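Local coordinates for protein arsenate reductase (ArsC) (Archaeoglobus fulgidus, PDB 1Y1L) that probably reduces arsenate to arsenite in arsenical detoxification and belongs to the low molecular weight phosphotyrosine protein phosphatase family, at residues T92-E97 with E116-L121; E17-A22 with R51-K56; T10-M15 with E97-K102. All coordinates share one frame; numbering follows the deposited sequence.

Contact 1. Residues T92-E97 with E116-L121; sequences TRWHIE and ERVKKL. With CD (cadmium ion), chain H.
The last strand of the parallel sheet, 91-95, packs here against the C-terminal helix 106-121 that follows it. W94 and R117 carry the contact. The W94 side chain leaves the strand toward the helix, with CG anti to the carbonyl carbon. R117 reaches back from the helix and bends at chi3 (92°), which lays its guanidinium flat over W94. The two planes are 25° apart. R117 NE lies over one face of the indole, 3.6 Å from W94 CG, and CZ makes an off-centre cation-pi contact with the five-membered ring. The centre of the six-membered ring is covered by R117 CB, a CH-pi contact of 4.0 Å to the centroid. R117 thus spans both rings with charge at one end and aliphatic chain at the other. The indole edge meets leucine and valine: L121 CD2 is 3.6 Å from W94 CZ2, and V118 CG2 is 4.2 Å from W94 CH2. H95 takes another role. Its NE2 binds a cadmium ion at 2.4 Å, and D88 of the second subunit binds the same metal. H95 ND1 is hydrogen-bonded to the carbonyl of E78, which holds the imidazole in place. The strand is outermost within the chain and hydrogen-bonds through R93 to the second subunit. The segment axes run at 154°, nearly antiparallel. This is the strand-then-helix packing of an alpha/beta fold with a parallel sheet.

Contact 2. Residues E17-A22 with R51-K56; sequences EALFNA and RGLKAK
L53 is the close-packed part of this contact. Its CG is anti to the carbonyl carbon (chi1 -57°). One branch meets helix 12-21: L53 CD1 lies 4.0 Å from L19 CD2, where the two leucines cross at about a right angle, and 4.3 Å from A18 CB. The other branch, L53 CD2, is 4.2 Å from A22 CB. A18 and A22, four residues apart, both meet L53 through CB. No hydrogen bond joins the segments, so the grip is apolar.

The ends are looser. R51 lays its CD 4.2 Å from L19 CD2, but its guanidinium goes on to a salt bridge with E115. At the other end K56 crosses E17 obliquely, with K56 CB 4.1 Å from E17 OE2. The charged tips stay apart: E17 OE1 and K56 NZ are 6.1 Å from each other, and E17 OE2 is hydrogen-bonded to S31 OG. R51 and K54 are exposed; A22 is exposed too, although its CB touches L53.

The segment 51-56 leaves helix 42-49 through a Schellman motif. G52 is its C-prime residue and has the positive phi (73°) that favours glycine. L48 of that helix touches A18, L53 and A55. Helix 106-121 covers L19 through L111 and E115, and strand 29-33 lies beside K56 at S31. The loop therefore crosses helix 12-21 among two helices and an outer strand of the sheet.

Contact 3. Residues T10-M15 with E97-K102; sequences TARSVM and ENPAGK
R12 turns its CG anti to the carbonyl carbon, beside the backbone N, and then bends at chi3 (-74°). These turns bring its guanidinium to the backbone of the loop 97-102. N98 holds CG anti to its own backbone N (chi1 -166°), which places OD1 beside the same guanidinium. The two side chains cross at about a right angle, and their flat groups are tilted 50° apart. R12 NH2 comes 3.0 Å from N98 OD1. Within the loop, A100 N gives N98 OD1 a weak hydrogen bond of 3.4 Å.

The backbone of E97 and N98 covers one face of the guanidinium, with N98 CA 3.5 Å above its plane. The aliphatic part of R12 lies along the loop: R12 CD is 3.5 Å from E97 O and 3.7 Å from P99 CD. P99 also meets the start of the helix, with P99 CG 4.3 Å from A11 CB. A11 is the N-cap of helix 12-21, and its carbonyl takes the first turn's bond from M15 N.

The charge of R12 has a clear partner in E78, which forms a salt bridge with NH1. E97 points its CB away and pairs with R109. P99 is covered by Y107 and V110 of helix 106-121.

By sequence, T10, A11 and R12 end the phosphate-binding loop of the low molecular weight phosphatase family, with R12 as its closing arginine. N98-P99 probably corresponds to the Asp-Pro loop beside the active site in relatives.

In the fold
Helix 12-21 takes part in contacts 2 and 3, and the run 92-102 supplies one side of contacts 1 and 3, which share E97. Contact 3 is buried, contact 1 partly so, and contact 2 lies at the surface. Their chemistry differs accordingly. Contact 1 stacks a cation on an aromatic ring, contact 2 is aliphatic, and contact 3 sets an arginine against loop backbone. They also touch one another. V118 of contact 1 packs on L19 and F20 of contact 2, R12 of contact 3 reaches I96, and V14 of contact 3 meets A55 and K56. H95 of contact 1 binds cadmium, while the N98 side chain of contact 3 lies about 4 Å from a cadmium ion.

Contact 1. Residues T92-E97 with E116-L121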
loop_
_atom_site.group_PDB
_atom_site.type_symbol
_atom_site.label_atom_id
_atom_site.label_comp_id
_atom_site.label_asym_id
_atom_site.label_seq_id
_atom_site.Cartn_x
_atom_site.Cartn_y
_atom_site.Cartn_z
ATOM N N THR A 92 9.698 6.817 -1.498
ATOM C CA THR A 92 10.187 6.453 -0.167
ATOM C C THR A 92 9.287 7.067 0.912
ATOM O O THR A 92 8.329 7.791 0.607
ATOM C CB THR A 92 11.621 6.955 0.080
ATOM O OG1 THR A 92 12.401 6.832 -1.114
ATOM C CG2 THR A 92 12.286 6.130 1.160
ATOM N N ARG A 93 9.602 6.791 2.175
ATOM C CA ARG A 93 8.822 7.312 3.292
ATOM C C ARG A 93 9.708 7.809 4.423
ATOM O O ARG A 93 10.547 7.069 4.933
ATOM C CB ARG A 93 7.890 6.228 3.813
ATOM C CG ARG A 93 6.896 5.744 2.775
ATOM C CD ARG A 93 6.064 4.595 3.299
ATOM N NE ARG A 93 5.041 4.171 2.346
ATOM C CZ ARG A 93 4.650 2.907 2.177
ATOM N NH1 ARG A 93 3.707 2.625 1.283
ATOM N NH2 ARG A 93 5.204 1.923 2.887
ATOM N N TRP A 94 9.540 9.073 4.799
ATOM C CA TRP A 94 10.329 9.636 5.883
ATOM C C TRP A 94 9.421 9.970 7.036
ATOM O O TRP A 94 8.524 10.793 6.896
ATOM C CB TRP A 94 11.023 10.917 5.447
ATOM C CG TRP A 94 12.094 10.716 4.457
ATOM C CD1 TRP A 94 12.521 9.535 3.933
ATOM C CD2 TRP A 94 12.867 11.742 3.825
ATOM N NE1 TRP A 94 13.501 9.762 3.006
ATOM C CE2 TRP A 94 13.730 11.109 2.915
ATOM C CE3 TRP A 94 12.904 13.137 3.937
ATOM C CZ2 TRP A 94 14.619 11.817 2.119
ATOM C CZ3 TRP A 94 13.782 13.839 3.149
ATOM C CH2 TRP A 94 14.629 13.180 2.249
ATOM N N HIS A 95 9.634 9.320 8.168
ATOM C CA HIS A 95 8.825 9.613 9.340
ATOM C C HIS A 95 9.467 10.809 10.047
ATOM O O HIS A 95 10.520 10.693 10.679
ATOM C CB HIS A 95 8.755 8.385 10.240
ATOM C CG HIS A 95 8.171 7.182 9.562
ATOM N ND1 HIS A 95 6.841 7.099 9.204
ATOM C CD2 HIS A 95 8.735 6.014 9.177
ATOM C CE1 HIS A 95 6.610 5.931 8.633
ATOM N NE2 HIS A 95 7.744 5.252 8.604
ATOM N N ILE A 96 8.857 11.975 9.867
ATOM C CA ILE A 96 9.362 13.209 10.442
ATOM C C ILE A 96 8.316 13.924 11.292
ATOM O O ILE A 96 7.184 14.169 10.855
ATOM C CB ILE A 96 9.847 14.157 9.333
ATOM C CG1 ILE A 96 10.962 13.481 8.528
ATOM C CG2 ILE A 96 10.338 15.458 9.927
ATOM C CD1 ILE A 96 11.456 14.285 7.353
ATOM N N GLU A 97 8.729 14.264 12.511
ATOM C CA GLU A 97 7.899 14.960 13.491
ATOM C C GLU A 97 7.258 16.183 12.885
ATOM O O GLU A 97 7.927 16.986 12.253
ATOM C CB GLU A 97 8.771 15.374 14.677
ATOM C CG GLU A 97 8.114 16.288 15.697
ATOM C CD GLU A 97 9.002 16.536 16.905
ATOM O OE1 GLU A 97 8.458 16.680 18.018
ATOM O OE2 GLU A 97 10.239 16.584 16.742
ATOM N N GLU A 116 19.753 16.309 7.428
ATOM C CA GLU A 116 20.589 15.124 7.557
ATOM C C GLU A 116 20.129 14.098 6.534
ATOM O O GLU A 116 20.935 13.347 5.986
ATOM C CB GLU A 116 20.436 14.524 8.953
ATOM C CG GLU A 116 21.170 13.203 9.143
ATOM C CD GLU A 116 20.397 12.212 10.010
ATOM O OE1 GLU A 116 20.448 12.330 11.250
ATOM O OE2 GLU A 116 19.735 11.306 9.457
ATOM N N ARG A 117 18.819 14.046 6.323
ATOM C CA ARG A 117 18.234 13.105 5.389
ATOM C C ARG A 117 18.417 13.536 3.948
ATOM O O ARG A 117 18.675 12.697 3.090
ATOM C CB ARG A 117 16.753 12.859 5.713
ATOM C CG ARG A 117 16.554 12.175 7.066
ATOM C CD ARG A 117 15.103 11.905 7.416
ATOM N NE ARG A 117 14.655 10.582 6.979
ATOM C CZ ARG A 117 13.809 9.810 7.662
ATOM N NH1 ARG A 117 13.458 8.629 7.176
ATOM N NH2 ARG A 117 13.318 10.208 8.832
ATOM N N VAL A 118 18.260 14.825 3.665
ATOM C CA VAL A 118 18.435 15.303 2.300
ATOM C C VAL A 118 19.893 15.132 1.894
ATOM O O VAL A 118 20.184 14.655 0.807
ATOM C CB VAL A 118 18.005 16.776 2.138
ATOM C CG1 VAL A 118 18.411 17.296 0.775
ATOM C CG2 VAL A 118 16.494 16.897 2.280
ATOM N N LYS A 119 20.798 15.522 2.783
ATOM C CA LYS A 119 22.238 15.414 2.562
ATOM C C LYS A 119 22.582 13.983 2.179
ATOM O O LYS A 119 23.266 13.743 1.185
ATOM C CB LYS A 119 22.971 15.810 3.848
ATOM C CG LYS A 119 24.481 15.692 3.835
ATOM C CD LYS A 119 25.044 16.348 5.085
ATOM C CE LYS A 119 26.539 16.138 5.215
ATOM N NZ LYS A 119 26.882 14.702 5.457
ATOM N N LYS A 120 22.110 13.046 2.991
ATOM C CA LYS A 120 22.331 11.629 2.762
ATOM C C LYS A 120 21.709 11.205 1.414
ATOM O O LYS A 120 22.371 10.568 0.584
ATOM C CB LYS A 120 21.716 10.846 3.925
ATOM C CG LYS A 120 21.958 9.358 3.889
ATOM C CD LYS A 120 21.172 8.642 4.983
ATOM C CE LYS A 120 21.183 7.127 4.765
ATOM N NZ LYS A 120 20.363 6.395 5.769
ATOM N N LEU A 121 20.448 11.583 1.199
ATOM C CA LEU A 121 19.713 11.264 -0.029
ATOM C C LEU A 121 20.378 11.797 -1.283
ATOM O O LEU A 121 20.268 11.193 -2.342
ATOM C CB LEU A 121 18.280 11.817 0.032
ATOM C CG LEU A 121 17.430 11.713 -1.244
ATOM C CD1 LEU A 121 17.236 10.250 -1.632
ATOM C CD2 LEU A 121 16.087 12.398 -1.061
HETATM CD CD CD H . 6.376 3.314 8.316
#

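Contact 2. Residues E17-A22 with R51-K56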
loop_
_atom_site.group_PDB
_atom_site.type_symbol
_atom_site.label_atom_id
_atom_site.label_comp_id
_atom_site.label_asym_id
_atom_site.label_seq_id
_atom_site.Cartn_x
_atom_site.Cartn_y
_atom_site.Cartn_z
ATOM N N GLU A 17 12.633 20.548 0.092
ATOM C CA GLU A 17 12.819 21.068 -1.254
ATOM C C GLU A 17 14.004 22.024 -1.309
ATOM O O GLU A 17 14.997 21.755 -1.981
ATOM C CB GLU A 17 11.550 21.769 -1.728
ATOM C CG GLU A 17 11.709 22.533 -3.012
ATOM C CD GLU A 17 10.402 23.159 -3.497
ATOM O OE1 GLU A 17 10.277 23.420 -4.719
ATOM O OE2 GLU A 17 9.494 23.399 -2.661
ATOM N N ALA A 18 13.893 23.126 -0.570
ATOM C CA ALA A 18 14.918 24.169 -0.512
ATOM C C ALA A 18 16.307 23.651 -0.148
ATOM O O ALA A 18 17.307 24.105 -0.709
ATOM C CB ALA A 18 14.489 25.261 0.452
ATOM N N LEU A 19 16.375 22.746 0.819
ATOM C CA LEU A 19 17.646 22.176 1.233
ATOM C C LEU A 19 18.239 21.272 0.154
ATOM O O LEU A 19 19.463 21.223 -0.050
ATOM C CB LEU A 19 17.448 21.390 2.515
ATOM C CG LEU A 19 17.187 22.307 3.692
ATOM C CD1 LEU A 19 16.606 21.498 4.804
ATOM C CD2 LEU A 19 18.478 22.967 4.134
ATOM N N PHE A 20 17.359 20.505 -0.479
ATOM C CA PHE A 20 17.747 19.598 -1.542
ATOM C C PHE A 20 18.435 20.414 -2.632
ATOM O O PHE A 20 19.602 20.183 -2.958
ATOM C CB PHE A 20 16.498 18.908 -2.113
ATOM C CG PHE A 20 16.802 17.826 -3.084
ATOM C CD1 PHE A 20 16.942 16.521 -2.656
ATOM C CD2 PHE A 20 17.017 18.118 -4.407
ATOM C CE1 PHE A 20 17.295 15.525 -3.532
ATOM C CE2 PHE A 20 17.370 17.139 -5.292
ATOM C CZ PHE A 20 17.513 15.834 -4.856
ATOM N N ASN A 21 17.698 21.379 -3.168
ATOM C CA ASN A 21 18.182 22.250 -4.226
ATOM C C ASN A 21 19.525 22.919 -3.925
ATOM O O ASN A 21 20.321 23.172 -4.832
ATOM C CB ASN A 21 17.137 23.319 -4.532
ATOM C CG ASN A 21 15.906 22.758 -5.188
ATOM O OD1 ASN A 21 14.817 23.326 -5.096
ATOM N ND2 ASN A 21 16.076 21.656 -5.894
ATOM N N ALA A 22 19.755 23.265 -2.666
ATOM C CA ALA A 22 21.011 23.899 -2.281
ATOM C C ALA A 22 22.147 22.877 -2.184
ATOM O O ALA A 22 23.307 23.248 -2.022
ATOM C CB ALA A 22 20.845 24.625 -0.954
ATOM N N ARG A 51 18.997 31.049 6.635
ATOM C CA ARG A 51 20.013 30.193 6.005
ATOM C C ARG A 51 20.203 30.623 4.555
ATOM O O ARG A 51 20.873 29.947 3.778
ATOM C CB ARG A 51 19.582 28.719 6.052
ATOM C CG ARG A 51 20.697 27.715 5.773
ATOM C CD ARG A 51 20.213 26.277 5.967
ATOM N NE ARG A 51 19.708 26.004 7.315
ATOM C CZ ARG A 51 20.319 25.226 8.203
ATOM N NH1 ARG A 51 19.786 25.032 9.402
ATOM N NH2 ARG A 51 21.472 24.648 7.900
ATOM N N GLY A 52 19.621 31.767 4.215
ATOM C CA GLY A 52 19.723 32.301 2.871
ATOM C C GLY A 52 18.891 31.540 1.866
ATOM O O GLY A 52 19.248 31.471 0.687
ATOM N N LEU A 53 17.760 31.007 2.318
ATOM C CA LEU A 53 16.878 30.228 1.461
ATOM C C LEU A 53 15.457 30.779 1.398
ATOM O O LEU A 53 14.884 31.167 2.414
ATOM C CB LEU A 53 16.835 28.780 1.948
ATOM C CG LEU A 53 18.165 28.028 2.041
ATOM C CD1 LEU A 53 17.936 26.678 2.687
ATOM C CD2 LEU A 53 18.784 27.854 0.666
ATOM N N LYS A 54 14.897 30.824 0.193
ATOM C CA LYS A 54 13.530 31.300 0.007
ATOM C C LYS A 54 12.634 30.072 -0.106
ATOM O O LYS A 54 12.891 29.186 -0.924
ATOM C CB LYS A 54 13.379 32.131 -1.280
ATOM C CG LYS A 54 14.512 33.117 -1.595
ATOM C CD LYS A 54 15.524 32.500 -2.568
ATOM C CE LYS A 54 16.641 33.471 -2.945
ATOM N NZ LYS A 54 17.553 32.894 -3.983
ATOM N N ALA A 55 11.619 29.991 0.746
ATOM C CA ALA A 55 10.685 28.871 0.704
ATOM C C ALA A 55 9.787 29.045 -0.518
ATOM O O ALA A 55 9.858 30.069 -1.209
ATOM C CB ALA A 55 9.843 28.841 1.970
ATOM N N LYS A 56 8.965 28.038 -0.800
ATOM C CA LYS A 56 8.038 28.103 -1.925
ATOM C C LYS A 56 7.071 29.268 -1.679
ATOM O O LYS A 56 6.739 29.582 -0.535
ATOM C CB LYS A 56 7.281 26.773 -2.066
ATOM C CG LYS A 56 6.221 26.744 -3.171
ATOM C CD LYS A 56 5.871 25.309 -3.587
ATOM C CE LYS A 56 4.752 25.271 -4.638
ATOM N NZ LYS A 56 4.963 26.136 -5.853
#

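Contact 3. Residues T10-M15 with E97-K102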
loop_
_atom_site.group_PDB
_atom_site.type_symbol
_atom_site.label_atom_id
_atom_site.label_comp_id
_atom_site.label_asym_id
_atom_site.label_seq_id
_atom_site.Cartn_x
_atom_site.Cartn_y
_atom_site.Cartn_z
ATOM N N THR A 10 3.171 22.863 4.067
ATOM C CA THR A 10 3.386 24.218 4.542
ATOM C C THR A 10 4.781 24.396 5.140
ATOM O O THR A 10 5.362 25.478 5.059
ATOM C CB THR A 10 2.311 24.587 5.589
ATOM O OG1 THR A 10 1.004 24.554 4.995
ATOM C CG2 THR A 10 2.541 25.956 6.130
ATOM N N ALA A 11 5.332 23.319 5.696
ATOM C CA ALA A 11 6.646 23.367 6.322
ATOM C C ALA A 11 7.669 22.361 5.792
ATOM O O ALA A 11 8.491 22.699 4.940
ATOM C CB ALA A 11 6.500 23.210 7.823
ATOM N N ARG A 12 7.652 21.152 6.357
ATOM C CA ARG A 12 8.579 20.080 5.985
ATOM C C ARG A 12 8.744 19.898 4.479
ATOM O O ARG A 12 9.857 19.831 3.965
ATOM C CB ARG A 12 8.133 18.759 6.613
ATOM C CG ARG A 12 7.831 18.880 8.079
ATOM C CD ARG A 12 8.006 17.577 8.830
ATOM N NE ARG A 12 6.955 16.593 8.579
ATOM C CZ ARG A 12 5.649 16.809 8.718
ATOM N NH1 ARG A 12 4.786 15.830 8.478
ATOM N NH2 ARG A 12 5.194 18.006 9.060
ATOM N N SER A 13 7.627 19.786 3.784
ATOM C CA SER A 13 7.636 19.608 2.349
ATOM C C SER A 13 8.527 20.670 1.765
ATOM O O SER A 13 9.490 20.390 1.055
ATOM C CB SER A 13 6.218 19.802 1.834
ATOM O OG SER A 13 5.282 19.293 2.775
ATOM N N VAL A 14 8.231 21.894 2.153
ATOM C CA VAL A 14 8.967 23.046 1.686
ATOM C C VAL A 14 10.416 23.078 2.148
ATOM O O VAL A 14 11.267 23.598 1.444
ATOM C CB VAL A 14 8.284 24.338 2.137
ATOM C CG1 VAL A 14 8.987 25.534 1.523
ATOM C CG2 VAL A 14 6.797 24.309 1.774
ATOM N N MET A 15 10.685 22.606 3.357
ATOM C CA MET A 15 12.049 22.619 3.858
ATOM C C MET A 15 12.929 21.701 3.033
ATOM O O MET A 15 13.973 22.126 2.536
ATOM C CB MET A 15 12.118 22.201 5.336
ATOM C CG MET A 15 11.564 23.225 6.326
ATOM S SD MET A 15 11.588 22.649 8.051
ATOM C CE MET A 15 11.934 24.147 8.941
ATOM N N GLU A 97 8.729 14.264 12.511
ATOM C CA GLU A 97 7.899 14.960 13.491
ATOM C C GLU A 97 7.258 16.183 12.885
ATOM O O GLU A 97 7.927 16.986 12.253
ATOM C CB GLU A 97 8.771 15.374 14.677
ATOM C CG GLU A 97 8.114 16.288 15.697
ATOM C CD GLU A 97 9.002 16.536 16.905
ATOM O OE1 GLU A 97 8.458 16.680 18.018
ATOM O OE2 GLU A 97 10.239 16.584 16.742
ATOM N N ASN A 98 5.959 16.317 13.083
ATOM C CA ASN A 98 5.211 17.444 12.554
ATOM C C ASN A 98 5.481 18.655 13.448
ATOM O O ASN A 98 5.028 18.684 14.595
ATOM C CB ASN A 98 3.730 17.094 12.573
ATOM C CG ASN A 98 2.912 18.028 11.752
ATOM O OD1 ASN A 98 3.408 19.035 11.245
ATOM N ND2 ASN A 98 1.642 17.696 11.585
ATOM N N PRO A 99 6.234 19.664 12.951
ATOM C CA PRO A 99 6.541 20.851 13.755
ATOM C C PRO A 99 5.363 21.785 13.984
ATOM O O PRO A 99 5.367 22.561 14.936
ATOM C CB PRO A 99 7.633 21.532 12.938
ATOM C CG PRO A 99 7.199 21.279 11.567
ATOM C CD PRO A 99 6.833 19.801 11.610
ATOM N N ALA A 100 4.352 21.686 13.128
ATOM C CA ALA A 100 3.160 22.537 13.202
ATOM C C ALA A 100 2.606 22.805 14.589
ATOM O O ALA A 100 2.183 21.886 15.300
ATOM C CB ALA A 100 2.060 21.986 12.313
ATOM N N GLY A 101 2.539 24.091 14.924
ATOM C CA GLY A 101 2.023 24.508 16.212
ATOM C C GLY A 101 3.087 24.514 17.283
ATOM O O GLY A 101 3.246 25.498 18.011
ATOM N N LYS A 102 3.805 23.403 17.386
ATOM C CA LYS A 102 4.867 23.244 18.365
ATOM C C LYS A 102 5.777 24.474 18.370
ATOM O O LYS A 102 6.296 24.883 19.411
ATOM C CB LYS A 102 5.676 21.993 18.024
ATOM C CG LYS A 102 4.852 20.698 18.023
ATOM C CD LYS A 102 4.824 20.038 19.403
ATOM C CE LYS A 102 3.795 18.929 19.484
ATOM N NZ LYS A 102 2.410 19.482 19.446
#